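Local coordinates for F5/8 type C domain protein (Bacteroides ovatus, PDB 4ZRX), which probably hydrolyses alpha-L-fucosidic linkages, pairing a fucosidase-like TIM-barrel domain with an F5/8 type C module of a kind that often binds sugars, at residues A[96-110]-A[161-173]. Sequence-based numbering, arbitrary orientation. Where two conformers were deposited one is given.
With EDO (1,2-ethanediol), chain D.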
loop_
_atom_site.group_PDB
_atom_site.type_symbol
_atom_site.label_atom_id
_atom_site.label_comp_id
_atom_site.label_asym_id
_atom_site.label_seq_id
_atom_site.Cartn_x
_atom_site.Cartn_y
_atom_site.Cartn_z
ATOM N N ALA A 96 15.148 -12.513 -3.109
ATOM C CA ALA A 96 16.170 -13.507 -3.377
ATOM C C ALA A 96 16.815 -13.976 -2.048
ATOM O O ALA A 96 17.263 -15.125 -1.923
ATOM C CB ALA A 96 17.221 -12.904 -4.308
ATOM N N LYS A 97 16.900 -13.059 -1.070
ATOM C CA LYS A 97 17.371 -13.368 0.251
ATOM C C LYS A 97 16.699 -12.403 1.208
ATOM O O LYS A 97 16.806 -11.197 1.059
ATOM C CB LYS A 97 18.888 -13.188 0.390
ATOM C CG LYS A 97 19.425 -13.715 1.740
ATOM C CD LYS A 97 20.910 -13.356 1.914
ATOM C CE LYS A 97 21.128 -11.967 2.342
ATOM N NZ LYS A 97 22.547 -11.625 2.529
ATOM N N HIS A 98 15.941 -12.961 2.165
ATOM C CA HIS A 98 15.311 -12.173 3.212
ATOM C C HIS A 98 16.204 -12.184 4.470
ATOM O O HIS A 98 17.349 -12.560 4.383
ATOM C CB HIS A 98 13.853 -12.633 3.435
ATOM C CG HIS A 98 12.974 -11.563 3.975
ATOM N ND1 HIS A 98 12.735 -11.399 5.316
ATOM C CD2 HIS A 98 12.302 -10.564 3.354
ATOM C CE1 HIS A 98 11.957 -10.351 5.504
ATOM N NE2 HIS A 98 11.702 -9.803 4.332
ATOM N N HIS A 99 15.714 -11.628 5.584
ATOM C CA HIS A 99 16.582 -11.377 6.777
ATOM C C HIS A 99 17.182 -12.640 7.346
ATOM O O HIS A 99 18.293 -12.627 7.896
ATOM C CB HIS A 99 15.823 -10.673 7.890
ATOM C CG HIS A 99 15.115 -9.421 7.452
ATOM N ND1 HIS A 99 15.648 -8.543 6.532
ATOM C CD2 HIS A 99 13.939 -8.882 7.852
ATOM C CE1 HIS A 99 14.809 -7.530 6.358
ATOM N NE2 HIS A 99 13.774 -7.704 7.162
ATOM N N ASP A 100 16.456 -13.723 7.158
ATOM C CA ASP A 100 16.892 -15.077 7.570
ATOM C C ASP A 100 18.132 -15.570 6.847
ATOM O O ASP A 100 18.814 -16.480 7.329
ATOM C CB ASP A 100 15.734 -16.051 7.374
ATOM C CG ASP A 100 15.276 -16.115 5.972
ATOM O OD1 ASP A 100 15.893 -16.921 5.264
ATOM O OD2 ASP A 100 14.353 -15.363 5.583
ATOM N N GLY A 101 18.451 -14.998 5.690
ATOM C CA GLY A 101 19.703 -15.301 5.023
ATOM C C GLY A 101 19.691 -16.462 4.064
ATOM O O GLY A 101 20.729 -16.758 3.429
ATOM N N PHE A 102 18.527 -17.109 3.943
ATOM C CA PHE A 102 18.344 -18.209 3.014
ATOM C C PHE A 102 18.268 -17.752 1.550
ATOM O O PHE A 102 17.401 -16.989 1.196
ATOM C CB PHE A 102 17.100 -19.021 3.382
ATOM C CG PHE A 102 16.904 -20.210 2.490
ATOM C CD1 PHE A 102 17.656 -21.384 2.685
ATOM C CD2 PHE A 102 15.980 -20.180 1.472
ATOM C CE1 PHE A 102 17.459 -22.483 1.843
ATOM C CE2 PHE A 102 15.821 -21.270 0.648
ATOM C CZ PHE A 102 16.545 -22.404 0.842
ATOM N N CYS A 103 19.219 -18.175 0.730
ATOM C CA CYS A 103 19.300 -17.712 -0.660
ATOM C C CYS A 103 18.475 -18.592 -1.572
ATOM O O CYS A 103 18.634 -19.823 -1.583
ATOM C CB CYS A 103 20.736 -17.685 -1.122
ATOM S SG CYS A 103 21.682 -16.529 -0.160
ATOM N N LEU A 104 17.663 -17.943 -2.435
ATOM C CA LEU A 104 16.852 -18.628 -3.438
ATOM C C LEU A 104 17.546 -19.056 -4.738
ATOM O O LEU A 104 16.914 -19.590 -5.610
ATOM C CB LEU A 104 15.642 -17.725 -3.798
ATOM C CG LEU A 104 14.608 -17.493 -2.709
ATOM C CD1 LEU A 104 13.428 -16.797 -3.290
ATOM C CD2 LEU A 104 14.167 -18.766 -2.113
ATOM N N TRP A 105 18.848 -18.837 -4.823
ATOM C CA TRP A 105 19.661 -19.249 -5.926
ATOM C C TRP A 105 20.914 -19.928 -5.301
ATOM O O TRP A 105 21.308 -19.634 -4.139
ATOM C CB TRP A 105 20.071 -18.065 -6.784
ATOM C CG TRP A 105 21.160 -17.197 -6.206
ATOM C CD1 TRP A 105 22.410 -17.080 -6.688
ATOM C CD2 TRP A 105 21.062 -16.224 -5.132
ATOM N NE1 TRP A 105 23.130 -16.204 -5.943
ATOM C CE2 TRP A 105 22.333 -15.650 -4.986
ATOM C CE3 TRP A 105 20.043 -15.813 -4.262
ATOM C CZ2 TRP A 105 22.630 -14.688 -4.014
ATOM C CZ3 TRP A 105 20.346 -14.896 -3.240
ATOM C CH2 TRP A 105 21.625 -14.331 -3.144
ATOM N N PRO A 106 21.535 -20.822 -6.077
ATOM C CA PRO A 106 22.709 -21.579 -5.558
ATOM C C PRO A 106 23.950 -20.718 -5.564
ATOM O O PRO A 106 24.844 -20.863 -6.444
ATOM C CB PRO A 106 22.858 -22.731 -6.553
ATOM C CG PRO A 106 22.255 -22.227 -7.846
ATOM C CD PRO A 106 21.093 -21.296 -7.400
ATOM N N THR A 107 24.018 -19.814 -4.621
ATOM C CA THR A 107 25.144 -18.911 -4.472
ATOM C C THR A 107 26.439 -19.671 -4.133
ATOM O O THR A 107 26.438 -20.639 -3.392
ATOM C CB THR A 107 24.839 -17.887 -3.389
ATOM O OG1 THR A 107 25.925 -16.970 -3.211
ATOM C CG2 THR A 107 24.501 -18.514 -2.057
ATOM N N ALA A 108 27.558 -19.157 -4.612
ATOM C CA ALA A 108 28.881 -19.682 -4.216
ATOM C C ALA A 108 29.242 -19.222 -2.800
ATOM O O ALA A 108 30.219 -19.682 -2.222
ATOM C CB ALA A 108 29.957 -19.177 -5.199
ATOM N N THR A 109 28.448 -18.325 -2.192
ATOM C CA THR A 109 28.856 -17.663 -0.954
ATOM C C THR A 109 28.525 -18.412 0.330
ATOM O O THR A 109 29.144 -18.147 1.382
ATOM C CB THR A 109 28.210 -16.287 -0.792
ATOM O OG1 THR A 109 26.765 -16.407 -0.792
ATOM C CG2 THR A 109 28.642 -15.358 -1.878
ATOM N N THR A 110 27.540 -19.286 0.260
ATOM C CA THR A 110 27.020 -19.950 1.481
ATOM C C THR A 110 26.308 -21.211 1.087
ATOM O O THR A 110 25.827 -21.338 -0.049
ATOM C CB THR A 110 26.094 -19.022 2.273
ATOM O OG1 THR A 110 25.567 -19.675 3.427
ATOM C CG2 THR A 110 24.931 -18.523 1.432
ATOM N N TYR A 161 31.711 -9.284 5.728
ATOM C CA TYR A 161 30.299 -9.307 5.259
ATOM C C TYR A 161 30.070 -8.418 4.049
ATOM O O TYR A 161 29.300 -8.769 3.175
ATOM C CB TYR A 161 29.292 -8.971 6.342
ATOM C CG TYR A 161 27.856 -9.131 5.817
ATOM C CD1 TYR A 161 27.266 -10.369 5.720
ATOM C CD2 TYR A 161 27.134 -8.032 5.415
ATOM C CE1 TYR A 161 25.976 -10.517 5.239
ATOM C CE2 TYR A 161 25.837 -8.166 4.925
ATOM C CZ TYR A 161 25.263 -9.389 4.854
ATOM O OH TYR A 161 23.978 -9.510 4.359
ATOM N N ASN A 162 30.737 -7.277 3.993
ATOM C CA ASN A 162 30.612 -6.426 2.830
ATOM C C ASN A 162 31.070 -7.138 1.587
ATOM O O ASN A 162 30.397 -7.099 0.572
ATOM C CB ASN A 162 31.330 -5.103 3.046
ATOM C CG ASN A 162 30.554 -4.168 3.974
ATOM O OD1 ASN A 162 29.318 -4.128 3.943
ATOM N ND2 ASN A 162 31.260 -3.367 4.729
ATOM N N ASP A 163 32.209 -7.848 1.654
ATOM C CA ASP A 163 32.686 -8.632 0.497
ATOM C C ASP A 163 31.687 -9.713 0.122
ATOM O O ASP A 163 31.428 -9.949 -1.065
ATOM C CB ASP A 163 34.053 -9.305 0.808
ATOM C CG ASP A 163 34.586 -10.180 -0.350
ATOM O OD1 ASP A 163 35.200 -9.615 -1.288
ATOM O OD2 ASP A 163 34.458 -11.428 -0.302
ATOM N N PHE A 164 31.189 -10.401 1.134
ATOM C CA PHE A 164 30.218 -11.503 0.989
ATOM C C PHE A 164 28.949 -10.996 0.282
ATOM O O PHE A 164 28.447 -11.612 -0.658
ATOM C CB PHE A 164 29.910 -11.987 2.438
ATOM C CG PHE A 164 28.792 -13.034 2.569
ATOM C CD1 PHE A 164 29.055 -14.387 2.471
ATOM C CD2 PHE A 164 27.500 -12.635 2.824
ATOM C CE1 PHE A 164 28.012 -15.325 2.639
ATOM C CE2 PHE A 164 26.524 -13.512 3.004
ATOM C CZ PHE A 164 26.758 -14.865 2.879
ATOM N N PHE A 165 28.490 -9.869 0.762
ATOM C CA PHE A 165 27.307 -9.185 0.204
ATOM C C PHE A 165 27.515 -8.801 -1.233
ATOM O O PHE A 165 26.666 -9.050 -2.067
ATOM C CB PHE A 165 26.939 -7.997 1.043
ATOM C CG PHE A 165 25.519 -7.443 0.754
ATOM C CD1 PHE A 165 24.405 -8.071 1.302
ATOM C CD2 PHE A 165 25.343 -6.384 -0.094
ATOM C CE1 PHE A 165 23.138 -7.598 1.038
ATOM C CE2 PHE A 165 24.071 -5.876 -0.350
ATOM C CZ PHE A 165 22.961 -6.513 0.224
ATOM N N ILE A 166 28.693 -8.240 -1.554
ATOM C CA ILE A 166 28.971 -7.892 -2.924
ATOM C C ILE A 166 29.015 -9.142 -3.756
ATOM O O ILE A 166 28.613 -9.107 -4.908
ATOM C CB ILE A 166 30.308 -7.045 -3.038
ATOM C CG1 ILE A 166 30.019 -5.651 -2.479
ATOM C CG2 ILE A 166 30.786 -6.949 -4.484
ATOM C CD1 ILE A 166 31.255 -4.791 -2.286
ATOM N N ARG A 167 29.573 -10.257 -3.229
ATOM C CA ARG A 167 29.605 -11.461 -4.051
ATOM C C ARG A 167 28.205 -11.962 -4.330
ATOM O O ARG A 167 27.918 -12.336 -5.462
ATOM C CB ARG A 167 30.487 -12.558 -3.462
ATOM C CG ARG A 167 31.913 -12.291 -3.741
ATOM C CD ARG A 167 32.790 -13.212 -2.897
ATOM N NE ARG A 167 32.483 -14.644 -3.023
ATOM C CZ ARG A 167 32.369 -15.478 -1.977
ATOM N NH1 ARG A 167 32.443 -15.018 -0.738
ATOM N NH2 ARG A 167 32.155 -16.769 -2.171
ATOM N N GLN A 168 27.312 -11.918 -3.340
ATOM C CA GLN A 168 25.890 -12.263 -3.595
ATOM C C GLN A 168 25.205 -11.370 -4.632
ATOM O O GLN A 168 24.531 -11.841 -5.580
ATOM C CB GLN A 168 25.101 -12.233 -2.300
ATOM C CG GLN A 168 25.519 -13.324 -1.339
ATOM C CD GLN A 168 24.610 -13.435 -0.112
ATOM O OE1 GLN A 168 23.960 -12.461 0.308
ATOM N NE2 GLN A 168 24.629 -14.583 0.525
ATOM N N LEU A 169 25.446 -10.088 -4.475
ATOM C CA LEU A 169 24.880 -9.042 -5.354
ATOM C C LEU A 169 25.380 -9.198 -6.751
ATOM O O LEU A 169 24.652 -9.098 -7.677
ATOM C CB LEU A 169 25.193 -7.691 -4.766
ATOM C CG LEU A 169 24.713 -6.446 -5.518
ATOM C CD1 LEU A 169 23.200 -6.423 -5.546
ATOM C CD2 LEU A 169 25.299 -5.239 -4.816
ATOM N N THR A 170 26.679 -9.483 -6.904
ATOM C CA THR A 170 27.293 -9.691 -8.207
ATOM C C THR A 170 26.696 -10.893 -8.887
ATOM O O THR A 170 26.384 -10.839 -10.036
ATOM C CB THR A 170 28.818 -9.806 -8.072
ATOM O OG1 THR A 170 29.336 -8.589 -7.500
ATOM C CG2 THR A 170 29.488 -10.112 -9.418
ATOM N N GLU A 171 26.415 -11.969 -8.159
ATOM C CA GLU A 171 25.747 -13.093 -8.819
ATOM C C GLU A 171 24.376 -12.691 -9.385
ATOM O O GLU A 171 24.002 -12.987 -10.566
ATOM C CB GLU A 171 25.580 -14.261 -7.833
ATOM C CG GLU A 171 26.879 -14.903 -7.481
ATOM C CD GLU A 171 26.827 -15.814 -6.273
ATOM O OE1 GLU A 171 25.886 -15.683 -5.396
ATOM O OE2 GLU A 171 27.794 -16.649 -6.179
ATOM N N LEU A 172 23.601 -12.024 -8.538
ATOM C CA LEU A 172 22.245 -11.627 -8.912
ATOM C C LEU A 172 22.207 -10.663 -10.075
ATOM O O LEU A 172 21.271 -10.698 -10.866
ATOM C CB LEU A 172 21.480 -11.065 -7.689
ATOM C CG LEU A 172 21.193 -12.037 -6.537
ATOM C CD1 LEU A 172 20.607 -11.327 -5.372
ATOM C CD2 LEU A 172 20.249 -13.096 -7.030
ATOM N N LEU A 173 23.245 -9.842 -10.166
ATOM C CA LEU A 173 23.295 -8.805 -11.186
ATOM C C LEU A 173 24.072 -9.195 -12.440
ATOM O O LEU A 173 24.182 -8.389 -13.363
ATOM C CB LEU A 173 23.869 -7.528 -10.580
ATOM C CG LEU A 173 23.084 -6.900 -9.412
ATOM C CD1 LEU A 173 23.612 -5.531 -9.132
ATOM C CD2 LEU A 173 21.631 -6.858 -9.554
HETATM C C1 EDO D . 10.144 -6.148 3.097
HETATM O O1 EDO D . 10.082 -7.442 3.694
HETATM C C2 EDO D . 8.967 -5.341 3.612
HETATM O O2 EDO D . 8.983 -5.354 5.048
HETATM O O HOH W 1 23.275 -15.763 3.475
HETATM O O HOH W 2 31.559 -16.988 1.522
#
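Trp105 of the loop is packed on both faces of its indole: Leu172 CD2 of the helix sits over one, 3.8 Å from the centroid of the six-membered ring and 13° off its normal, a CH-pi contact, while CB of Cys103 and CB of Thr107, from its own loop, back the other near the rim. At the indole edge, NE1 donates to Glu171 OE1 (2.9 Å); the acceptor is close to the ring plane, the carboxylate stands at 89° to the ring, and NE1 meets OE1 from above the carboxylate plane. Thr107 OG1 donates to the syn lone pair of the same OE1 (2.5 Å), and Ala108 N meets OE2 on its syn side at 3.0 Å. Three donors thus grip this carboxylate. Were Trp105 an alanine, Glu171 OE1 would probably lose its indole donor and a gap would open beside Leu172 CD2. In the TIM barrel of this fucosidase family, residues 96-110 run from the C-terminal end of strand 91-97 into the loop after it and pack against helix 158-174, which follows the adjacent parallel strand 140-145. The amide of Gln168 bridges the end of strand 91-97 and the loop: OE1 accepts from Lys97 NZ (2.8 Å) on a lone pair in the carbonyl plane, and NE2 donates to Thr109 OG1 (3.1 Å), with OG1 in the amide plane. With chi3 bent to 79°, Lys97 turns its ammonium toward Tyr161 OH as well (3.1 Å), and Asp149 completes a salt bridge. Farther out, Thr109 CG2 lies 3.7 Å above the centre of the Arg167 guanidinium, while a water links Thr109 O to Arg167 NH1.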